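Local coordinates for protein aminotransferase (Neisseria meningitidis Z2491, PDB 3JTX) that probably catalyses the pyridoxal-phosphate-dependent transfer of amino groups between amino acids and keto acids, as a class I/II aminotransferase, at residues 7-12 and 137-142; 122-127 and 156-161; 143-148 and 166-171; 191-196 and 200-205. All coordinates share one frame; numbering follows the deposited sequence. Where two conformers were deposited one is given.

Interaction 1: 7-12 and 137-142; sequences KQLKPY and TLLGGG
The hydrogen bond from G142 N to T137 O, 2.9 Å long, closes the final turn of helix 131-139, the turn that presents L138 and L139 to L9. A second bond runs inside it, from G141 N to L138 O at 3.0 Å, and G141 takes a positive phi of 81°: this is a Schellman motif. T137 OG1 is tied back to Y133 O one turn earlier.

Between the segments there are no polar bonds, and a single buried leucine does the work on the N-terminal side. L9 is the residue at which the chain leaves helix 2-8, and its side chain forks between two neighbours. CD2 approaches CD1 of L138 at 4.1 Å, the two side chains lying at a slant to one another, while L9 CD1 sits 4.2 Å from CG of L139. L138 holds its CG beside the backbone N, chi1 -67°, which sends the isobutyl group out from the helix toward L9. L139 starts off along the flank of the contact, but its branched end swings back to it. L5 of helix 2-8 adds to the patch by touching both L138 and L139. Y273 of the second subunit packs on L9 and L139, so the N-terminal helix and its exit are held against helix 131-139 at the subunit interface, an arrangement consistent with the dimers of fold-type I aminotransferases.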
loop_
_atom_site.group_PDB
_atom_site.type_symbol
_atom_site.label_atom_id
_atom_site.label_comp_id
_atom_site.label_asym_id
_atom_site.label_seq_id
_atom_site.Cartn_x
_atom_site.Cartn_y
_atom_site.Cartn_z
ATOM N N LYS A 7 -0.629 -13.660 15.248
ATOM C CA LYS A 7 -1.546 -13.803 16.386
ATOM C C LYS A 7 -0.981 -13.093 17.618
ATOM O O LYS A 7 -1.725 -12.578 18.439
ATOM C CB LYS A 7 -1.814 -15.283 16.709
ATOM C CG LYS A 7 -2.715 -15.973 15.688
ATOM C CD LYS A 7 -2.896 -17.475 15.944
ATOM C CE LYS A 7 -4.078 -17.795 16.865
ATOM N NZ LYS A 7 -4.512 -19.263 16.748
ATOM N N GLN A 8 0.340 -13.086 17.727
ATOM C CA GLN A 8 1.028 -12.534 18.880
ATOM C C GLN A 8 1.094 -11.008 18.862
ATOM O O GLN A 8 0.879 -10.357 19.882
ATOM C CB GLN A 8 2.424 -13.121 18.934
ATOM C CG GLN A 8 3.212 -12.755 20.163
ATOM C CD GLN A 8 4.392 -11.874 19.831
ATOM O OE1 GLN A 8 5.379 -12.311 19.186
ATOM N NE2 GLN A 8 4.313 -10.630 20.274
ATOM N N LEU A 9 1.386 -10.449 17.703
ATOM C CA LEU A 9 1.558 -8.998 17.571
ATOM C C LEU A 9 0.275 -8.197 17.886
ATOM O O LEU A 9 -0.834 -8.588 17.481
ATOM C CB LEU A 9 2.093 -8.678 16.168
ATOM C CG LEU A 9 3.530 -9.147 15.879
ATOM C CD1 LEU A 9 3.817 -9.014 14.396
ATOM C CD2 LEU A 9 4.574 -8.371 16.704
ATOM N N LYS A 10 0.445 -7.099 18.636
ATOM C CA LYS A 10 -0.653 -6.196 19.020
ATOM C C LYS A 10 -0.398 -4.840 18.370
ATOM O O LYS A 10 0.376 -4.027 18.910
ATOM C CB LYS A 10 -0.738 -6.031 20.537
ATOM C CG LYS A 10 -1.087 -7.306 21.306
ATOM C CD LYS A 10 -2.406 -7.902 20.836
ATOM C CE LYS A 10 -2.858 -9.070 21.713
ATOM N NZ LYS A 10 -3.096 -8.657 23.130
ATOM N N PRO A 11 -1.009 -4.597 17.188
ATOM C CA PRO A 11 -0.681 -3.366 16.439
ATOM C C PRO A 11 -1.210 -2.074 17.060
ATOM O O PRO A 11 -0.719 -1.005 16.710
ATOM C CB PRO A 11 -1.340 -3.601 15.068
ATOM C CG PRO A 11 -2.474 -4.544 15.356
ATOM C CD PRO A 11 -1.942 -5.461 16.440
ATOM N N TYR A 12 -2.199 -2.176 17.957
ATOM C CA TYR A 12 -2.860 -0.997 18.531
ATOM C C TYR A 12 -2.912 -1.050 20.069
ATOM O O TYR A 12 -3.876 -1.572 20.655
ATOM C CB TYR A 12 -4.282 -0.840 17.982
ATOM C CG TYR A 12 -4.426 -0.803 16.464
ATOM C CD1 TYR A 12 -3.507 -0.134 15.638
ATOM C CD2 TYR A 12 -5.510 -1.426 15.863
ATOM C CE1 TYR A 12 -3.672 -0.115 14.246
ATOM C CE2 TYR A 12 -5.694 -1.405 14.498
ATOM C CZ TYR A 12 -4.795 -0.754 13.691
ATOM O OH TYR A 12 -5.045 -0.779 12.336
ATOM N N THR A 137 10.002 -5.355 11.592
ATOM C CA THR A 137 11.221 -6.101 11.827
ATOM C C THR A 137 10.945 -7.595 11.930
ATOM O O THR A 137 11.554 -8.380 11.206
ATOM C CB THR A 137 11.939 -5.584 13.091
ATOM O OG1 THR A 137 12.266 -4.192 12.902
ATOM C CG2 THR A 137 13.211 -6.420 13.383
ATOM N N LEU A 138 9.999 -7.977 12.790
ATOM C CA LEU A 138 9.712 -9.401 13.039
ATOM C C LEU A 138 9.109 -10.074 11.803
ATOM O O LEU A 138 9.536 -11.165 11.415
ATOM C CB LEU A 138 8.824 -9.574 14.284
ATOM C CG LEU A 138 9.498 -9.198 15.620
ATOM C CD1 LEU A 138 8.566 -9.383 16.820
ATOM C CD2 LEU A 138 10.813 -9.968 15.848
ATOM N N LEU A 139 8.152 -9.418 11.154
ATOM C CA LEU A 139 7.588 -9.975 9.924
ATOM C C LEU A 139 8.623 -10.053 8.800
ATOM O O LEU A 139 8.516 -10.923 7.951
ATOM C CB LEU A 139 6.337 -9.224 9.467
ATOM C CG LEU A 139 5.129 -9.440 10.382
ATOM C CD1 LEU A 139 4.093 -8.339 10.161
ATOM C CD2 LEU A 139 4.530 -10.848 10.174
ATOM N N GLY A 140 9.636 -9.187 8.818
ATOM C CA GLY A 140 10.742 -9.284 7.870
ATOM C C GLY A 140 11.835 -10.299 8.187
ATOM O O GLY A 140 12.812 -10.398 7.452
ATOM N N GLY A 141 11.682 -11.051 9.271
ATOM C CA GLY A 141 12.674 -12.057 9.667
ATOM C C GLY A 141 13.872 -11.495 10.415
ATOM O O GLY A 141 14.877 -12.180 10.575
ATOM N N GLY A 142 13.765 -10.255 10.885
ATOM C CA GLY A 142 14.837 -9.628 11.646
ATOM C C GLY A 142 14.623 -9.789 13.131
ATOM O O GLY A 142 13.554 -10.194 13.583
#

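Interaction 2: 122-127 and 156-161; sequences AIVSPN and PDWRSI
The backbones of strand 122-127 and loop 156-161 come closest at V124 and I161, whose CA atoms are 8.4 Å apart, and no hydrogen bond spans them. V124 reaches across with one methyl. Its CG1 stands anti to the backbone N (chi1 176°) and meets the W158 indole 3.7 Å from CZ3, at the edge of the ring, near its plane. The same CG1 also touches CD1 of I161 at 4.2 Å; all three residues are buried.

The indole is steadied from its own side of the contact: P156 CB lies 3.7 Å above the plane of the W158 ring, over one face toward the rim. Around W158 the chain makes a short 3-10 turn, fastened by S160 OG to D157 O at 2.7 Å, the donor almost in line with the carbonyl. D157 OD1 also forms a salt bridge with R159 NH1, again at 2.7 Å. W166 of helix 163-167 touches V124, W158 and I161 alike. Loop and helix thus jointly cover one face of the mixed, largely parallel seven-stranded sheet at the heart of the large domain, as in fold-type I pyridoxal-phosphate enzymes.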
loop_
_atom_site.group_PDB
_atom_site.type_symbol
_atom_site.label_atom_id
_atom_site.label_comp_id
_atom_site.label_asym_id
_atom_site.label_seq_id
_atom_site.Cartn_x
_atom_site.Cartn_y
_atom_site.Cartn_z
ATOM N N ALA A 122 19.747 -7.687 12.590
ATOM C CA ALA A 122 19.164 -6.933 13.677
ATOM C C ALA A 122 18.684 -5.547 13.223
ATOM O O ALA A 122 19.254 -4.925 12.310
ATOM C CB ALA A 122 20.174 -6.785 14.812
ATOM N N ILE A 123 17.633 -5.074 13.868
ATOM C CA ILE A 123 17.218 -3.668 13.771
ATOM C C ILE A 123 17.130 -3.123 15.182
ATOM O O ILE A 123 16.725 -3.848 16.110
ATOM C CB ILE A 123 15.873 -3.534 13.031
ATOM C CG1 ILE A 123 16.107 -3.795 11.534
ATOM C CG2 ILE A 123 15.234 -2.174 13.275
ATOM C CD1 ILE A 123 14.868 -3.694 10.682
ATOM N N VAL A 124 17.541 -1.864 15.367
ATOM C CA VAL A 124 17.492 -1.226 16.684
ATOM C C VAL A 124 16.382 -0.168 16.707
ATOM O O VAL A 124 16.283 0.633 15.784
ATOM C CB VAL A 124 18.831 -0.570 17.074
ATOM C CG1 VAL A 124 18.678 0.164 18.420
ATOM C CG2 VAL A 124 19.948 -1.611 17.182
ATOM N N SER A 125 15.557 -0.194 17.762
ATOM C CA SER A 125 14.417 0.700 17.954
ATOM C C SER A 125 14.516 1.424 19.284
ATOM O O SER A 125 15.070 0.884 20.234
ATOM C CB SER A 125 13.101 -0.103 17.938
ATOM O OG SER A 125 11.981 0.687 18.358
ATOM N N PRO A 126 13.951 2.644 19.377
ATOM C CA PRO A 126 13.808 3.219 20.708
ATOM C C PRO A 126 12.843 2.376 21.542
ATOM O O PRO A 126 12.080 1.561 20.984
ATOM C CB PRO A 126 13.220 4.604 20.424
ATOM C CG PRO A 126 12.480 4.414 19.143
ATOM C CD PRO A 126 13.359 3.515 18.349
ATOM N N ASN A 127 12.902 2.562 22.861
ATOM C CA ASN A 127 12.008 1.883 23.801
ATOM C C ASN A 127 11.702 2.853 24.944
ATOM O O ASN A 127 12.618 3.216 25.688
ATOM C CB ASN A 127 12.662 0.620 24.322
ATOM C CG ASN A 127 11.692 -0.319 25.017
ATOM O OD1 ASN A 127 10.502 -0.386 24.684
ATOM N ND2 ASN A 127 12.222 -1.101 25.975
ATOM N N PRO A 156 17.587 8.050 23.194
ATOM C CA PRO A 156 17.948 6.623 23.219
ATOM C C PRO A 156 19.318 6.343 23.832
ATOM O O PRO A 156 20.262 7.068 23.555
ATOM C CB PRO A 156 17.966 6.228 21.734
ATOM C CG PRO A 156 17.291 7.340 21.002
ATOM C CD PRO A 156 17.494 8.567 21.817
ATOM N N ASP A 157 19.407 5.291 24.647
ATOM C CA ASP A 157 20.661 4.858 25.260
ATOM C C ASP A 157 21.311 3.769 24.411
ATOM O O ASP A 157 21.080 2.572 24.602
ATOM C CB ASP A 157 20.418 4.350 26.684
ATOM C CG ASP A 157 21.708 4.068 27.438
ATOM O OD1 ASP A 157 22.799 4.128 26.841
ATOM O OD2 ASP A 157 21.627 3.791 28.647
ATOM N N TRP A 158 22.147 4.200 23.478
ATOM C CA TRP A 158 22.731 3.287 22.492
ATOM C C TRP A 158 23.747 2.307 23.083
ATOM O O TRP A 158 23.970 1.251 22.503
ATOM C CB TRP A 158 23.401 4.065 21.367
ATOM C CG TRP A 158 22.528 5.072 20.676
ATOM C CD1 TRP A 158 22.656 6.421 20.727
ATOM C CD2 TRP A 158 21.408 4.808 19.815
ATOM N NE1 TRP A 158 21.681 7.022 19.966
ATOM C CE2 TRP A 158 20.911 6.053 19.384
ATOM C CE3 TRP A 158 20.784 3.643 19.363
ATOM C CZ2 TRP A 158 19.811 6.170 18.530
ATOM C CZ3 TRP A 158 19.695 3.761 18.503
ATOM C CH2 TRP A 158 19.220 5.016 18.102
ATOM N N ARG A 159 24.334 2.629 24.238
ATOM C CA ARG A 159 25.430 1.817 24.766
ATOM C C ARG A 159 24.929 0.513 25.389
ATOM O O ARG A 159 25.717 -0.395 25.620
ATOM C CB ARG A 159 26.298 2.614 25.750
ATOM C CG ARG A 159 25.744 2.718 27.162
ATOM C CD ARG A 159 26.561 3.682 28.022
ATOM N NE ARG A 159 25.868 3.975 29.278
ATOM C CZ ARG A 159 24.882 4.862 29.429
ATOM N NH1 ARG A 159 24.448 5.582 28.403
ATOM N NH2 ARG A 159 24.328 5.035 30.625
ATOM N N SER A 160 23.625 0.418 25.640
ATOM C CA SER A 160 23.004 -0.840 26.054
ATOM C C SER A 160 22.949 -1.879 24.926
ATOM O O SER A 160 22.645 -3.046 25.180
ATOM C CB SER A 160 21.583 -0.581 26.552
ATOM O OG SER A 160 20.800 0.062 25.556
ATOM N N ILE A 161 23.221 -1.470 23.688
ATOM C CA ILE A 161 23.300 -2.415 22.582
ATOM C C ILE A 161 24.751 -2.904 22.510
ATOM O O ILE A 161 25.669 -2.098 22.458
ATOM C CB ILE A 161 22.879 -1.772 21.233
ATOM C CG1 ILE A 161 21.503 -1.089 21.331
ATOM C CG2 ILE A 161 22.906 -2.813 20.115
ATOM C CD1 ILE A 161 20.361 -2.015 21.563
#

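Interaction 3: 143-148 and 166-171; sequences EIHFAN and WKRTKL
E143 and R168 meet at the border of the mixed central sheet, E143 on the outermost strand 143-148 and R168 in the link between helix 163-167 and strand 169-175. The carboxylate and guanidinium planes stand almost perpendicular, 88° apart, so this is no coplanar, two-oxygen pairing. Instead NH1 and NH2 of R168 point end-on at one oxygen, E143 OE1, each 2.9 Å from it, and OE1 lies in the guanidinium plane. The NH2 bond uses the syn lone pair of OE1, whereas NH1 arrives from well above the carboxylate plane.

R168 gets its guanidinium there by bending its chain at chi3. Two further partners hold it: NE is in a salt bridge with E164, and NH1 also bonds to K120 O. E143 reaches across to it on a chain extended beyond CG.

H145, two residues along the strand on the same face, adds a third donor to OE1. Its ring is turned 71° from the guanidinium, and its other nitrogen, ND1, bonds to a glycerol molecule. Three N-H groups converging on one oxygen probably favour a charged carboxylate. The shortest of these bonds is the histidine's: NE2 of H145 lies 2.6 Å from E143 OE1, which sits in the imidazole plane, with an N-H...O angle of 165°.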
loop_
_atom_site.group_PDB
_atom_site.type_symbol
_atom_site.label_atom_id
_atom_site.label_comp_id
_atom_site.label_asym_id
_atom_site.label_seq_id
_atom_site.Cartn_x
_atom_site.Cartn_y
_atom_site.Cartn_z
ATOM N N GLU A 143 15.659 -9.456 13.890
ATOM C CA GLU A 143 15.645 -9.495 15.333
ATOM C C GLU A 143 15.537 -8.046 15.808
ATOM O O GLU A 143 16.327 -7.195 15.370
ATOM C CB GLU A 143 16.970 -10.104 15.769
ATOM C CG GLU A 143 17.021 -10.677 17.116
ATOM C CD GLU A 143 18.343 -11.385 17.346
ATOM O OE1 GLU A 143 19.379 -10.696 17.438
ATOM O OE2 GLU A 143 18.339 -12.628 17.407
ATOM N N ILE A 144 14.565 -7.739 16.669
ATOM C CA ILE A 144 14.420 -6.367 17.165
ATOM C C ILE A 144 15.163 -6.179 18.489
ATOM O O ILE A 144 15.073 -7.018 19.391
ATOM C CB ILE A 144 12.942 -5.905 17.275
ATOM C CG1 ILE A 144 12.902 -4.410 17.639
ATOM C CG2 ILE A 144 12.157 -6.767 18.292
ATOM C CD1 ILE A 144 11.724 -3.647 17.095
ATOM N N HIS A 145 15.929 -5.089 18.572
ATOM C CA HIS A 145 16.694 -4.753 19.747
ATOM C C HIS A 145 16.347 -3.338 20.169
ATOM O O HIS A 145 16.003 -2.508 19.332
ATOM C CB HIS A 145 18.186 -4.922 19.476
ATOM C CG HIS A 145 18.595 -6.352 19.299
ATOM N ND1 HIS A 145 19.155 -7.096 20.314
ATOM C CD2 HIS A 145 18.497 -7.183 18.236
ATOM C CE1 HIS A 145 19.404 -8.318 19.879
ATOM N NE2 HIS A 145 19.013 -8.397 18.621
ATOM N N PHE A 146 16.403 -3.075 21.471
ATOM C CA PHE A 146 15.830 -1.861 22.046
ATOM C C PHE A 146 16.857 -0.979 22.742
ATOM O O PHE A 146 17.613 -1.445 23.588
ATOM C CB PHE A 146 14.683 -2.241 22.999
ATOM C CG PHE A 146 13.495 -2.840 22.291
ATOM C CD1 PHE A 146 12.649 -2.041 21.533
ATOM C CD2 PHE A 146 13.224 -4.195 22.378
ATOM C CE1 PHE A 146 11.563 -2.588 20.864
ATOM C CE2 PHE A 146 12.147 -4.748 21.713
ATOM C CZ PHE A 146 11.300 -3.945 20.967
ATOM N N ALA A 147 16.902 0.294 22.341
ATOM C CA ALA A 147 17.680 1.328 23.015
ATOM C C ALA A 147 16.721 2.122 23.910
ATOM O O ALA A 147 15.890 2.887 23.406
ATOM C CB ALA A 147 18.356 2.249 22.005
ATOM N N ASN A 148 16.827 1.927 25.225
ATOM C CA ASN A 148 15.906 2.540 26.189
ATOM C C ASN A 148 16.045 4.047 26.261
ATOM O O ASN A 148 17.146 4.587 26.089
ATOM C CB ASN A 148 16.087 1.957 27.596
ATOM C CG ASN A 148 15.585 0.538 27.712
ATOM O OD1 ASN A 148 14.897 0.011 26.831
ATOM N ND2 ASN A 148 15.959 -0.112 28.803
ATOM N N TRP A 166 25.462 -4.732 17.309
ATOM C CA TRP A 166 25.783 -3.649 16.358
ATOM C C TRP A 166 26.358 -4.192 15.059
ATOM O O TRP A 166 26.000 -3.724 13.987
ATOM C CB TRP A 166 26.739 -2.599 16.943
ATOM C CG TRP A 166 26.094 -1.617 17.846
ATOM C CD1 TRP A 166 26.386 -1.405 19.162
ATOM C CD2 TRP A 166 25.025 -0.713 17.521
ATOM N NE1 TRP A 166 25.558 -0.434 19.677
ATOM C CE2 TRP A 166 24.720 0.014 18.688
ATOM C CE3 TRP A 166 24.306 -0.444 16.352
ATOM C CZ2 TRP A 166 23.716 0.984 18.724
ATOM C CZ3 TRP A 166 23.305 0.514 16.386
ATOM C CH2 TRP A 166 23.016 1.215 17.566
ATOM N N LYS A 167 27.232 -5.196 15.151
ATOM C CA LYS A 167 27.854 -5.754 13.955
ATOM C C LYS A 167 26.853 -6.395 12.987
ATOM O O LYS A 167 27.145 -6.489 11.800
ATOM C CB LYS A 167 28.947 -6.745 14.326
ATOM C CG LYS A 167 30.198 -6.090 14.897
ATOM C CD LYS A 167 31.206 -7.136 15.373
ATOM C CE LYS A 167 32.534 -6.492 15.761
ATOM N NZ LYS A 167 33.569 -7.497 16.132
ATOM N N ARG A 168 25.690 -6.815 13.502
ATOM C CA ARG A 168 24.613 -7.399 12.701
ATOM C C ARG A 168 23.471 -6.408 12.403
ATOM O O ARG A 168 22.452 -6.816 11.853
ATOM C CB ARG A 168 23.965 -8.586 13.445
ATOM C CG ARG A 168 24.887 -9.691 13.851
ATOM C CD ARG A 168 24.120 -10.917 14.379
ATOM N NE ARG A 168 23.720 -10.768 15.778
ATOM C CZ ARG A 168 22.469 -10.716 16.227
ATOM N NH1 ARG A 168 21.432 -10.787 15.405
ATOM N NH2 ARG A 168 22.254 -10.589 17.527
ATOM N N THR A 169 23.607 -5.145 12.809
ATOM C CA THR A 169 22.496 -4.199 12.720
ATOM C C THR A 169 22.408 -3.567 11.338
ATOM O O THR A 169 23.355 -2.931 10.875
ATOM C CB THR A 169 22.590 -3.111 13.807
ATOM O OG1 THR A 169 22.433 -3.720 15.093
ATOM C CG2 THR A 169 21.501 -2.027 13.619
ATOM N N LYS A 170 21.251 -3.713 10.694
ATOM C CA LYS A 170 21.063 -3.243 9.324
ATOM C C LYS A 170 20.362 -1.899 9.256
ATOM O O LYS A 170 20.490 -1.171 8.269
ATOM C CB LYS A 170 20.251 -4.275 8.518
ATOM C CG LYS A 170 20.821 -5.707 8.545
ATOM C CD LYS A 170 22.224 -5.798 7.953
ATOM C CE LYS A 170 22.848 -7.164 8.203
ATOM N NZ LYS A 170 24.311 -7.192 7.864
ATOM N N LEU A 171 19.595 -1.574 10.292
ATOM C CA LEU A 171 18.811 -0.351 10.303
ATOM C C LEU A 171 18.569 0.064 11.746
ATOM O O LEU A 171 18.453 -0.779 12.634
ATOM C CB LEU A 171 17.476 -0.563 9.574
ATOM C CG LEU A 171 16.555 0.640 9.379
ATOM C CD1 LEU A 171 15.883 0.629 8.014
ATOM C CD2 LEU A 171 15.509 0.709 10.510
#

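Interaction 4: 191-196 and 200-205; sequences KEVFDL and YGFIIA
L196 packs against Y200 and F202 where helix 187-200 gives way to strand 203-207, the second half of the beta-alpha-beta unit that begins with strand 169-175. Its CB comes first, 3.9 Å from F202 CZ and in the plane of that phenyl ring, so it meets the ring's edge. CG follows and carries the two methyls. From there CD1 turns to CB of W158, in the loop before helix 163-167, while CD2 runs alongside the tyrosine, 3.8 Å from Y200 CE2 and at the edge of the ring. The leucine and tyrosine side chains point the same way.

The backbone oxygen of L196 takes part as well. It accepts the helical hydrogen bond from Y200 N at 2.8 Å and also lies 3.6 Å from F202 CE2. Directly after this turn G201 adopts a positive phi, and the chain redirects into the strand. F202 has its CG between the backbone N and the carbonyl carbon (chi1 52°), which brings the ring back against the helix backbone; there V193 O is near F202 CZ. W166 of helix 163-167 stacks on Y200 and also meets the F202 ring.

Deeper in, I204 points from the strand to the helix. Its CG1 lies in the plane of the F202 ring, at the edge. The F194 side chain leaves the helix away from the strand, but one side of its ring, CD1 and CE1, comes back to I204, the two side chains crossing at about a right angle, with F194 CD1 3.7 Å from I204 CD1.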
loop_
_atom_site.group_PDB
_atom_site.type_symbol
_atom_site.label_atom_id
_atom_site.label_comp_id
_atom_site.label_asym_id
_atom_site.label_seq_id
_atom_site.Cartn_x
_atom_site.Cartn_y
_atom_site.Cartn_z
ATOM N N LYS A 191 24.736 13.427 16.298
ATOM C CA LYS A 191 26.152 13.136 16.151
ATOM C C LYS A 191 26.496 11.731 16.651
ATOM O O LYS A 191 27.257 11.011 16.015
ATOM C CB LYS A 191 27.022 14.175 16.868
ATOM C CG LYS A 191 28.507 13.784 16.824
ATOM C CD LYS A 191 29.439 14.830 17.357
ATOM C CE LYS A 191 30.881 14.281 17.416
ATOM N NZ LYS A 191 31.396 13.992 16.030
ATOM N N GLU A 192 25.950 11.349 17.797
ATOM C CA GLU A 192 26.211 10.019 18.339
ATOM C C GLU A 192 25.778 8.896 17.391
ATOM O O GLU A 192 26.553 7.962 17.142
ATOM C CB GLU A 192 25.536 9.847 19.696
ATOM C CG GLU A 192 25.975 8.592 20.427
ATOM C CD GLU A 192 25.486 8.509 21.870
ATOM O OE1 GLU A 192 24.591 9.287 22.275
ATOM O OE2 GLU A 192 25.997 7.623 22.591
ATOM N N VAL A 193 24.557 8.985 16.864
ATOM C CA VAL A 193 24.075 7.923 15.994
ATOM C C VAL A 193 24.817 7.942 14.650
ATOM O O VAL A 193 25.086 6.878 14.086
ATOM C CB VAL A 193 22.530 7.915 15.844
ATOM C CG1 VAL A 193 22.022 9.093 15.012
ATOM C CG2 VAL A 193 22.071 6.564 15.259
ATOM N N PHE A 194 25.197 9.127 14.173
ATOM C CA PHE A 194 25.990 9.232 12.958
ATOM C C PHE A 194 27.363 8.560 13.140
ATOM O O PHE A 194 27.842 7.867 12.240
ATOM C CB PHE A 194 26.168 10.696 12.522
ATOM C CG PHE A 194 24.914 11.349 11.956
ATOM C CD1 PHE A 194 23.962 10.624 11.240
ATOM C CD2 PHE A 194 24.723 12.719 12.093
ATOM C CE1 PHE A 194 22.849 11.243 10.721
ATOM C CE2 PHE A 194 23.602 13.335 11.576
ATOM C CZ PHE A 194 22.675 12.613 10.894
ATOM N N ASP A 195 27.997 8.777 14.286
ATOM C CA ASP A 195 29.279 8.147 14.559
ATOM C C ASP A 195 29.121 6.615 14.614
ATOM O O ASP A 195 29.963 5.887 14.083
ATOM C CB ASP A 195 29.902 8.701 15.842
ATOM C CG ASP A 195 30.401 10.167 15.690
ATOM O OD1 ASP A 195 30.662 10.624 14.566
ATOM O OD2 ASP A 195 30.539 10.867 16.701
ATOM N N LEU A 196 28.048 6.131 15.237
ATOM C CA LEU A 196 27.746 4.693 15.226
ATOM C C LEU A 196 27.528 4.171 13.799
ATOM O O LEU A 196 28.002 3.088 13.440
ATOM C CB LEU A 196 26.546 4.374 16.129
ATOM C CG LEU A 196 26.842 4.349 17.637
ATOM C CD1 LEU A 196 25.572 4.478 18.418
ATOM C CD2 LEU A 196 27.606 3.078 18.038
ATOM N N TYR A 200 29.539 1.132 12.051
ATOM C CA TYR A 200 28.840 -0.141 11.790
ATOM C C TYR A 200 28.071 -0.225 10.473
ATOM O O TYR A 200 27.719 -1.324 10.056
ATOM C CB TYR A 200 27.884 -0.461 12.937
ATOM C CG TYR A 200 28.580 -0.714 14.241
ATOM C CD1 TYR A 200 29.443 -1.796 14.385
ATOM C CD2 TYR A 200 28.372 0.112 15.333
ATOM C CE1 TYR A 200 30.083 -2.039 15.569
ATOM C CE2 TYR A 200 29.007 -0.129 16.544
ATOM C CZ TYR A 200 29.867 -1.210 16.649
ATOM O OH TYR A 200 30.520 -1.475 17.826
ATOM N N GLY A 201 27.780 0.905 9.832
ATOM C CA GLY A 201 27.238 0.896 8.468
ATOM C C GLY A 201 25.746 0.647 8.254
ATOM O O GLY A 201 25.318 0.405 7.117
ATOM N N PHE A 202 24.943 0.718 9.314
ATOM C CA PHE A 202 23.490 0.566 9.193
ATOM C C PHE A 202 22.859 1.794 8.506
ATOM O O PHE A 202 23.477 2.845 8.408
ATOM C CB PHE A 202 22.829 0.377 10.566
ATOM C CG PHE A 202 23.208 1.429 11.576
ATOM C CD1 PHE A 202 22.605 2.676 11.564
ATOM C CD2 PHE A 202 24.165 1.160 12.557
ATOM C CE1 PHE A 202 22.959 3.646 12.505
ATOM C CE2 PHE A 202 24.520 2.118 13.492
ATOM C CZ PHE A 202 23.913 3.368 13.463
ATOM N N ILE A 203 21.613 1.626 8.067
ATOM C CA ILE A 203 20.801 2.682 7.497
ATOM C C ILE A 203 20.062 3.329 8.643
ATOM O O ILE A 203 19.678 2.641 9.583
ATOM C CB ILE A 203 19.782 2.083 6.491
ATOM C CG1 ILE A 203 20.524 1.561 5.267
ATOM C CG2 ILE A 203 18.716 3.095 6.086
ATOM C CD1 ILE A 203 19.719 0.546 4.450
ATOM N N ILE A 204 19.884 4.644 8.592
ATOM C CA ILE A 204 19.049 5.347 9.585
ATOM C C ILE A 204 17.705 5.714 8.971
ATOM O O ILE A 204 17.660 6.320 7.891
ATOM C CB ILE A 204 19.738 6.644 10.095
ATOM C CG1 ILE A 204 20.994 6.284 10.893
ATOM C CG2 ILE A 204 18.767 7.466 10.963
ATOM C CD1 ILE A 204 21.939 7.483 11.142
ATOM N N ALA A 205 16.619 5.307 9.634
ATOM C CA ALA A 205 15.270 5.652 9.235
ATOM C C ALA A 205 14.680 6.538 10.335
ATOM O O ALA A 205 14.513 6.095 11.488
ATOM C CB ALA A 205 14.412 4.367 9.008
#

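In the fold
From the N terminus, interaction 1 closes the longest loop, bringing the exit of helix 2-8 back to the end of helix 131-139 over 124 intervening residues. Strand 122-127 lies within that loop, and its partner 156-161 comes after it, so interactions 1 and 2 cross. Interaction 3 starts at strand 143-148, right after interaction 1 closes, and crosses interaction 2 in turn; D157 N probably bonds to N148 O between them. Interaction 4 follows as a tight local closure from helix to strand. Interactions 2, 3 and 4 all reach the central sheet, with W158 and W166 bridging them, whereas interaction 1 fastens the N-terminal helix to it through helix 131-139.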